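Local coordinates for E3 SUMO-protein ligase SIZ1 (Saccharomyces cerevisiae, PDB 3I2D) that acts as an E3 ligase that promotes attachment of the ubiquitin-like modifier SUMO to septins and PCNA, using an SP-RING zinc finger to engage the SUMO-conjugating enzyme UBC9, at residues 75-80 with 107-112; 81-86 with 182-187. All coordinates share one frame; numbering follows the deposited sequence.

Contact 1: 75-80 with 107-112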
# COMPACT_ATOMS: atom_id res chain seq x y z
N LYS A 75 1.59 -4.15 7.91
CA LYS A 75 1.75 -3.35 9.11
C LYS A 75 2.95 -3.86 9.90
O LYS A 75 3.02 -5.04 10.25
CB LYS A 75 0.48 -3.46 9.95
CG LYS A 75 0.27 -2.37 10.99
CD LYS A 75 -1.14 -2.45 11.57
CE LYS A 75 -2.20 -2.37 10.46
NZ LYS A 75 -3.62 -2.37 10.93
N ILE A 76 3.91 -2.96 10.14
CA ILE A 76 5.10 -3.32 10.89
C ILE A 76 4.67 -3.58 12.33
O ILE A 76 4.15 -2.69 13.00
CB ILE A 76 6.15 -2.20 10.82
CG1 ILE A 76 6.70 -2.11 9.40
CG2 ILE A 76 7.26 -2.47 11.80
CD1 ILE A 76 7.70 -0.99 9.20
N GLN A 77 4.88 -4.82 12.78
CA GLN A 77 4.47 -5.23 14.11
C GLN A 77 5.60 -5.30 15.11
O GLN A 77 5.55 -4.65 16.15
CB GLN A 77 3.81 -6.60 14.02
CG GLN A 77 2.46 -6.71 14.66
CD GLN A 77 1.73 -7.95 14.18
OE1 GLN A 77 2.23 -9.07 14.32
NE2 GLN A 77 0.56 -7.75 13.59
N ARG A 78 6.62 -6.10 14.80
CA ARG A 78 7.76 -6.27 15.71
C ARG A 78 9.08 -6.12 14.99
O ARG A 78 9.20 -6.48 13.82
CB ARG A 78 7.74 -7.66 16.34
CG ARG A 78 8.13 -7.70 17.80
CD ARG A 78 6.89 -7.61 18.68
NE ARG A 78 5.84 -8.53 18.23
CZ ARG A 78 6.00 -9.84 18.04
NH1 ARG A 78 7.18 -10.41 18.27
NH2 ARG A 78 4.98 -10.58 17.63
N LEU A 79 10.07 -5.61 15.70
CA LEU A 79 11.40 -5.49 15.13
C LEU A 79 12.25 -6.63 15.67
O LEU A 79 12.30 -6.83 16.87
CB LEU A 79 12.09 -4.18 15.53
CG LEU A 79 13.56 -4.16 15.06
CD1 LEU A 79 13.76 -3.13 13.95
CD2 LEU A 79 14.48 -3.87 16.22
N ILE A 80 12.89 -7.39 14.78
CA ILE A 80 13.79 -8.45 15.21
C ILE A 80 15.09 -7.66 15.38
O ILE A 80 15.83 -7.43 14.42
CB ILE A 80 13.91 -9.54 14.13
CG1 ILE A 80 12.57 -10.24 13.97
CG2 ILE A 80 14.96 -10.54 14.53
CD1 ILE A 80 12.61 -11.35 12.97
N TYR A 107 8.76 -16.74 16.19
CA TYR A 107 8.60 -17.89 15.30
C TYR A 107 7.16 -18.29 15.04
O TYR A 107 6.87 -18.95 14.05
CB TYR A 107 9.36 -19.11 15.83
CG TYR A 107 9.37 -20.24 14.82
CD1 TYR A 107 10.29 -20.25 13.77
CD2 TYR A 107 8.38 -21.22 14.83
CE1 TYR A 107 10.23 -21.20 12.75
CE2 TYR A 107 8.30 -22.17 13.81
CZ TYR A 107 9.23 -22.16 12.77
OH TYR A 107 9.13 -23.07 11.75
N ASN A 108 6.27 -17.91 15.94
CA ASN A 108 4.86 -18.26 15.83
C ASN A 108 4.15 -17.62 14.63
O ASN A 108 3.81 -18.30 13.65
CB ASN A 108 4.14 -17.86 17.11
CG ASN A 108 4.82 -18.42 18.35
OD1 ASN A 108 4.46 -18.07 19.48
ND2 ASN A 108 5.80 -19.30 18.15
N LEU A 109 3.93 -16.32 14.73
CA LEU A 109 3.25 -15.58 13.69
C LEU A 109 3.65 -16.04 12.29
O LEU A 109 2.81 -16.13 11.39
CB LEU A 109 3.57 -14.09 13.84
CG LEU A 109 3.64 -13.51 15.26
CD1 LEU A 109 3.66 -11.97 15.21
CD2 LEU A 109 2.45 -14.00 16.07
N LEU A 110 4.93 -16.35 12.12
CA LEU A 110 5.46 -16.77 10.83
C LEU A 110 5.22 -18.23 10.45
O LEU A 110 5.06 -18.56 9.27
CB LEU A 110 6.96 -16.47 10.79
CG LEU A 110 7.38 -15.12 11.40
CD1 LEU A 110 8.88 -14.94 11.28
CD2 LEU A 110 6.66 -13.99 10.70
N SER A 111 5.20 -19.09 11.46
CA SER A 111 5.01 -20.53 11.28
C SER A 111 3.74 -20.97 10.53
O SER A 111 3.81 -21.33 9.36
CB SER A 111 5.06 -21.21 12.65
OG SER A 111 4.11 -20.61 13.52
N ASN A 112 2.60 -20.93 11.23
CA ASN A 112 1.29 -21.33 10.69
C ASN A 112 1.15 -21.30 9.15
O ASN A 112 1.69 -20.41 8.49
CB ASN A 112 0.20 -20.45 11.32
CG ASN A 112 -1.21 -20.93 11.01
OD1 ASN A 112 -1.57 -22.07 11.31
ND2 ASN A 112 -2.02 -20.06 10.42
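L109 reaches out from its helix and sets CD1 against the polar ends of two successive strand residues, Q77 and R78. The leucine buries more than any other residue here, 50 Å² against 27 Å² for R78 and 17 Å² for Q77. Its CG stands beside the backbone N and anti to the carbonyl carbon (chi1 -39°), and with chi2 near trans CD1 becomes the leading atom of the side chain. CD1 lies 3.1 Å from NH2 of R78 and 3.4 Å from OE1 of Q77; at 2.6 Å resolution the shortness of these distances should not be pressed, and they indicate close, non-bonded contact.

The two strand side chains get there differently. Q77 runs straight out beyond CG, and its amide oxygen comes up to the methyl. R78 folds instead: bends at chi2 (93°) and chi3 bring the guanidinium round. The arginine and leucine side chains cross at about a right angle, and CD1 comes to the guanidinium obliquely. That consecutive residues both point at the helix follows from a classic beta bulge, in which Q77 and R78 together face I201 on strand 195-204.

The polar groups find their partners elsewhere. NH1 of R78 makes a salt bridge with D106, three residues before L109 on the same helix, so one arginine meets the helix through both charge and methyl contact. NE2 of Q77 makes weak hydrogen bonds with E203 and H117, and L109 also touches H117.

No hydrogen bond joins the two segments, and just 112 Å² is buried between them. Chemically this is a partly exposed surface contact in the PINIT domain: the leucine methyl lies against polar groups, while the R78–D106 salt bridge alongside adds a charged link between strand and helix.

Contact 2: 81-86 with 182-187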
# COMPACT_ATOMS: atom_id res chain seq x y z
N PRO A 81 15.39 -7.26 16.62
CA PRO A 81 16.55 -6.47 17.07
C PRO A 81 17.89 -6.81 16.46
O PRO A 81 18.62 -5.92 16.02
CB PRO A 81 16.53 -6.67 18.58
CG PRO A 81 16.08 -8.08 18.70
CD PRO A 81 14.93 -8.13 17.73
N GLU A 82 18.21 -8.10 16.42
CA GLU A 82 19.47 -8.56 15.87
C GLU A 82 19.62 -8.29 14.37
O GLU A 82 20.74 -8.16 13.87
CB GLU A 82 19.62 -10.05 16.17
CG GLU A 82 18.47 -10.62 17.00
CD GLU A 82 18.86 -11.84 17.82
OE1 GLU A 82 19.68 -11.68 18.76
OE2 GLU A 82 18.36 -12.95 17.53
N LEU A 83 18.50 -8.19 13.65
CA LEU A 83 18.51 -7.94 12.20
C LEU A 83 18.59 -6.45 11.87
O LEU A 83 17.63 -5.85 11.40
CB LEU A 83 17.24 -8.52 11.57
CG LEU A 83 17.42 -9.67 10.60
CD1 LEU A 83 16.06 -10.07 10.03
CD2 LEU A 83 18.36 -9.25 9.48
N VAL A 84 19.74 -5.86 12.14
CA VAL A 84 19.94 -4.45 11.85
C VAL A 84 21.35 -4.32 11.34
O VAL A 84 22.31 -4.53 12.08
CB VAL A 84 19.75 -3.60 13.10
CG1 VAL A 84 20.02 -2.13 12.78
CG2 VAL A 84 18.35 -3.79 13.63
N MET A 85 21.47 -3.99 10.07
CA MET A 85 22.78 -3.86 9.44
C MET A 85 23.01 -2.48 8.83
O MET A 85 22.08 -1.69 8.67
CB MET A 85 22.92 -4.95 8.37
CG MET A 85 22.40 -6.30 8.84
SD MET A 85 22.26 -7.55 7.55
CE MET A 85 20.88 -6.95 6.59
N ASN A 86 24.26 -2.20 8.50
CA ASN A 86 24.61 -0.93 7.89
C ASN A 86 25.36 -1.23 6.62
O ASN A 86 26.15 -2.18 6.56
CB ASN A 86 25.49 -0.12 8.83
CG ASN A 86 24.78 0.24 10.12
OD1 ASN A 86 24.07 1.25 10.18
ND2 ASN A 86 24.96 -0.58 11.15
N ASN A 182 19.72 -18.24 12.39
CA ASN A 182 19.48 -17.82 11.02
C ASN A 182 20.58 -16.88 10.60
O ASN A 182 21.15 -16.16 11.43
CB ASN A 182 18.14 -17.08 10.91
CG ASN A 182 16.96 -18.02 10.89
OD1 ASN A 182 16.80 -18.82 9.96
ND2 ASN A 182 16.13 -17.93 11.92
N ASN A 183 20.90 -16.87 9.32
CA ASN A 183 21.94 -15.99 8.83
C ASN A 183 21.50 -15.24 7.58
O ASN A 183 21.13 -15.84 6.57
CB ASN A 183 23.22 -16.77 8.55
CG ASN A 183 24.46 -15.97 8.87
OD1 ASN A 183 24.82 -15.03 8.15
ND2 ASN A 183 25.11 -16.32 9.97
N VAL A 184 21.56 -13.92 7.66
CA VAL A 184 21.20 -13.06 6.54
C VAL A 184 22.44 -12.34 6.09
O VAL A 184 23.19 -11.83 6.90
CB VAL A 184 20.17 -12.01 6.95
CG1 VAL A 184 19.87 -11.10 5.78
CG2 VAL A 184 18.92 -12.68 7.44
N GLU A 185 22.65 -12.28 4.78
CA GLU A 185 23.82 -11.59 4.27
C GLU A 185 23.48 -10.75 3.05
O GLU A 185 22.87 -11.24 2.10
CB GLU A 185 24.89 -12.61 3.92
CG GLU A 185 26.27 -12.02 3.76
CD GLU A 185 27.33 -13.10 3.59
OE1 GLU A 185 27.45 -13.97 4.50
OE2 GLU A 185 28.04 -13.08 2.56
N LEU A 186 23.84 -9.47 3.10
CA LEU A 186 23.62 -8.56 1.98
C LEU A 186 24.96 -8.20 1.37
O LEU A 186 25.83 -7.64 2.03
CB LEU A 186 22.93 -7.27 2.42
CG LEU A 186 22.75 -6.25 1.29
CD1 LEU A 186 21.61 -6.66 0.36
CD2 LEU A 186 22.46 -4.89 1.89
N ILE A 187 25.12 -8.52 0.10
CA ILE A 187 26.34 -8.21 -0.61
C ILE A 187 26.05 -7.04 -1.53
O ILE A 187 25.14 -7.11 -2.36
CB ILE A 187 26.80 -9.39 -1.46
CG1 ILE A 187 27.08 -10.59 -0.56
CG2 ILE A 187 28.02 -9.00 -2.27
CD1 ILE A 187 27.56 -11.79 -1.32
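V184 offers one methyl to each of two side chains on the facing strand, CG2 to L83 and CG1 to M85. It buries 58 Å² here, M85 51 Å² and L83 28 Å². The valine's CB is directed toward the other segment, with CG1 anti to the backbone N (chi1 178°) and CG2 beside it, which splits its branches between the two partners.

CD2 of L83 packs on CG2 of V184 at 4.0 Å, the side chains meeting at about a right angle. L83 is the centre of an inverse gamma turn just after the chain rounds a corner at P81 and E82; its CB does not aim at V184, and it is the CD2 branch that closes the distance. M85 does point across, and its chain is extended as far as SD before chi3 (-71°) turns the terminal methyl, leaving CE 4.3 Å from CG1 of V184.

All three residues are buried and the touch is wholly apolar. No hydrogen bond crosses, as expected for backbones whose nearest CA atoms, those of L83 and V184, stand 8.1 Å apart: they face each other as layers, not as neighbours in one sheet.

Each strand is held by its own sheet. M85 pairs through its backbone with L197 of strand 195-204, whereas V184 pairs with A98 of strand 93-100. L171 from a loop touches both L83 and V184, L145 and C147 of strand 143-147 also touch the valine, and L197 lies against both M85 and L186, bringing the two four-stranded antiparallel sheets together.

The first segments of the two contacts follow one another directly on strand 74-90, which turns a corner near residues 81 and 82. Along the chain the order is 75-80, 81-86, 107-112, 182-187, so the segments of the two contacts alternate. Their centres are 16 Å apart, with no touch between them beyond the join at 80-81. Contact 1 sets this edge strand against helix 104-111 at the surface; contact 2 uses its continuation to meet strand 182-191 of the other sheet in the buried interior. One long strand thus packs on the helix with its first part and on the second sheet with its next, within the PINIT domain, away from the zinc site of the SP-RING.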